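PDB 2YZQ: CBS domain-containing protein from Pyrococcus horikoshii, which is of unknown function but binds S-adenosylmethionine between paired CBS domains, consistent with a sensory or regulatory role. Local coordinates for residues N156-P161 with I252-V257. Residues are numbered along the deposited sequence; the frame is centred on the assembly and turned at random.
With SAM (S-adenosylmethionine), chain B.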
loop_
_atom_site.group_PDB
_atom_site.type_symbol
_atom_site.label_atom_id
_atom_site.label_comp_id
_atom_site.label_asym_id
_atom_site.label_seq_id
_atom_site.Cartn_x
_atom_site.Cartn_y
_atom_site.Cartn_z
ATOM N N ASN A 156 5.585 -7.521 5.242
ATOM C CA ASN A 156 4.988 -6.216 5.490
ATOM C C ASN A 156 4.765 -5.508 4.157
ATOM O O ASN A 156 4.390 -4.334 4.110
ATOM C CB ASN A 156 5.857 -5.357 6.433
ATOM C CG ASN A 156 7.261 -5.118 5.909
ATOM O OD1 ASN A 156 7.471 -4.905 4.720
ATOM N ND2 ASN A 156 8.233 -5.130 6.815
ATOM N N SER A 157 4.988 -6.242 3.067
ATOM C CA SER A 157 4.785 -5.709 1.728
ATOM C C SER A 157 3.713 -6.507 1.002
ATOM O O SER A 157 3.464 -7.674 1.310
ATOM C CB SER A 157 6.080 -5.769 0.914
ATOM O OG SER A 157 5.869 -5.266 -0.398
ATOM N N MET A 158 3.074 -5.866 0.033
ATOM C CA MET A 158 2.043 -6.525 -0.747
ATOM C C MET A 158 2.660 -7.468 -1.772
ATOM O O MET A 158 1.959 -8.286 -2.364
ATOM C CB MET A 158 1.185 -5.485 -1.463
ATOM C CG MET A 158 0.399 -4.603 -0.518
ATOM S SD MET A 158 -0.681 -3.504 -1.434
ATOM C CE MET A 158 -1.886 -4.663 -2.026
ATOM N N ALA A 159 3.971 -7.367 -1.973
ATOM C CA ALA A 159 4.637 -8.224 -2.946
ATOM C C ALA A 159 5.959 -8.790 -2.466
ATOM O O ALA A 159 6.622 -8.211 -1.603
ATOM C CB ALA A 159 4.864 -7.459 -4.241
ATOM N N LEU A 160 6.333 -9.922 -3.050
ATOM C CA LEU A 160 7.590 -10.582 -2.739
ATOM C C LEU A 160 8.536 -10.520 -3.929
ATOM O O LEU A 160 8.212 -11.024 -5.005
ATOM C CB LEU A 160 7.376 -12.065 -2.426
ATOM C CG LEU A 160 6.601 -12.507 -1.191
ATOM C CD1 LEU A 160 6.329 -14.006 -1.258
ATOM C CD2 LEU A 160 7.414 -12.164 0.045
ATOM N N PRO A 161 9.699 -9.873 -3.771
ATOM C CA PRO A 161 10.625 -9.840 -4.904
ATOM C C PRO A 161 11.060 -11.302 -5.046
ATOM O O PRO A 161 11.189 -12.005 -4.041
ATOM C CB PRO A 161 11.772 -8.967 -4.391
ATOM C CG PRO A 161 11.086 -8.027 -3.443
ATOM C CD PRO A 161 10.126 -8.941 -2.709
ATOM N N ILE A 252 1.360 -0.032 -8.759
ATOM C CA ILE A 252 2.052 -0.947 -7.859
ATOM C C ILE A 252 2.370 -0.215 -6.560
ATOM O O ILE A 252 2.622 0.992 -6.559
ATOM C CB ILE A 252 3.349 -1.480 -8.501
ATOM C CG1 ILE A 252 4.198 -0.311 -9.003
ATOM C CG2 ILE A 252 2.998 -2.445 -9.640
ATOM C CD1 ILE A 252 5.443 -0.731 -9.775
ATOM N N GLU A 253 2.357 -0.956 -5.456
ATOM C CA GLU A 253 2.598 -0.374 -4.141
ATOM C C GLU A 253 4.035 -0.461 -3.638
ATOM O O GLU A 253 4.330 0.005 -2.537
ATOM C CB GLU A 253 1.669 -1.029 -3.113
ATOM C CG GLU A 253 0.178 -0.848 -3.410
ATOM C CD GLU A 253 -0.411 -1.941 -4.291
ATOM O OE1 GLU A 253 0.348 -2.686 -4.951
ATOM O OE2 GLU A 253 -1.656 -2.046 -4.331
ATOM N N GLN A 254 4.928 -1.046 -4.430
ATOM C CA GLN A 254 6.314 -1.177 -3.996
ATOM C C GLN A 254 7.294 -1.433 -5.130
ATOM O O GLN A 254 6.962 -2.092 -6.116
ATOM C CB GLN A 254 6.446 -2.321 -2.990
ATOM C CG GLN A 254 6.124 -3.700 -3.571
ATOM C CD GLN A 254 4.654 -3.872 -3.893
ATOM O OE1 GLN A 254 3.799 -3.749 -3.016
ATOM N NE2 GLN A 254 4.353 -4.174 -5.157
ATOM N N LEU A 255 8.508 -0.912 -4.971
ATOM C CA LEU A 255 9.571 -1.111 -5.951
ATOM C C LEU A 255 10.813 -1.644 -5.265
ATOM O O LEU A 255 11.277 -1.071 -4.281
ATOM C CB LEU A 255 9.970 0.197 -6.646
ATOM C CG LEU A 255 9.089 0.835 -7.723
ATOM C CD1 LEU A 255 7.770 1.272 -7.131
ATOM C CD2 LEU A 255 9.827 2.025 -8.328
ATOM N N PRO A 256 11.345 -2.773 -5.746
ATOM C CA PRO A 256 12.559 -3.290 -5.114
ATOM C C PRO A 256 13.647 -2.227 -5.302
ATOM O O PRO A 256 13.685 -1.547 -6.328
ATOM C CB PRO A 256 12.858 -4.540 -5.928
ATOM C CG PRO A 256 11.490 -5.052 -6.262
ATOM C CD PRO A 256 10.738 -3.783 -6.633
ATOM N N VAL A 257 14.513 -2.063 -4.308
ATOM C CA VAL A 257 15.603 -1.099 -4.405
ATOM C C VAL A 257 16.838 -1.916 -4.746
ATOM O O VAL A 257 17.133 -2.897 -4.071
ATOM C CB VAL A 257 15.826 -0.372 -3.063
ATOM C CG1 VAL A 257 17.035 0.573 -3.167
ATOM C CG2 VAL A 257 14.564 0.402 -2.694
HETATM N N SAM B . -3.026 -4.260 -4.920
HETATM C CA SAM B . -3.248 -4.059 -6.360
HETATM C C SAM B . -4.500 -4.800 -6.795
HETATM O O SAM B . -5.011 -4.555 -7.876
HETATM O OXT SAM B . -4.998 -5.643 -6.070
HETATM C CB SAM B . -2.025 -4.573 -7.132
HETATM C CG SAM B . -2.000 -3.963 -8.534
HETATM S SD SAM B . -0.419 -4.335 -9.351
HETATM C CE SAM B . -0.818 -3.734 -11.027
HETATM C "C5'" SAM B . -0.375 -6.135 -9.502
HETATM C "C4'" SAM B . 0.685 -6.528 -10.532
HETATM O "O4'" SAM B . 1.847 -5.674 -10.390
HETATM C "C3'" SAM B . 1.157 -7.976 -10.338
HETATM O "O3'" SAM B . 1.264 -8.618 -11.619
HETATM C "C2'" SAM B . 2.525 -7.803 -9.662
HETATM O "O2'" SAM B . 3.374 -8.934 -9.886
HETATM C "C1'" SAM B . 3.012 -6.512 -10.336
HETATM N N9 SAM B . 4.066 -5.827 -9.585
HETATM C C8 SAM B . 4.092 -5.489 -8.251
HETATM N N7 SAM B . 5.156 -4.771 -8.003
HETATM C C5 SAM B . 5.925 -4.722 -9.124
HETATM C C6 SAM B . 7.200 -4.191 -9.466
HETATM N N6 SAM B . 7.979 -3.551 -8.523
HETATM N N1 SAM B . 7.646 -4.326 -10.733
HETATM C C2 SAM B . 6.947 -4.990 -11.660
HETATM N N3 SAM B . 5.736 -5.474 -11.395
HETATM C C4 SAM B . 5.211 -5.389 -10.148
HETATM O O HOH W 1 4.028 -3.118 -0.464
#
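From M158 opposite E253 (CA to CA 7.0 Å) to P161 opposite P256 (6.8 Å) the chains of 156-161 and 252-257 run parallel, while N156 diverges. No backbone hydrogen bond joins them: strand 159-163 pairs within its sheet with 139-140 and 169-174, and strand 254-259 with 263-269. The contact is made by side chains between the two sheets. Within the two strands the compact proline rings meet obliquely, P161 CG lying 4.1 Å from P256 CG. A159 suits the next place, because a lone methyl lets the Q254 amide lie flat beneath it, with CB over the amide face and 3.4 Å from NE2. Such facing of equivalent strands from two CBS repeats is characteristic of the CBS pair, or Bateman module, whose cleft holds the ligand here. Q254 grips the adenine twice: its backbone O accepts from SAM N6 and its NE2 donates a weak bond to N7, while D177, T228 and I232 also hydrogen-bond the ligand. Its bend at chi2 (-69°) sets CD under A159, and OE1 accepts from a water at 2.6 Å that also takes the M158 N-H, bridging the segments. An alanine in place of Q254 would probably leave N7 and this water without their amide partner and open a gap beneath A159 CB. S157 OG, touching Q254 CG, accepts from A159 N at 3.2 Å and 174°, an ST turn that holds the hydroxyl against the backbone. Beyond it, the long, flexible M158 chain brings SD over the face of the E253 carboxylate, 3.3 Å from CD. E253 suits this place, its carboxylate probably complementing the positive charge expected on the amino group: OE2 accepts from SAM N at 2.7 Å, with M158 CE against the same nitrogen.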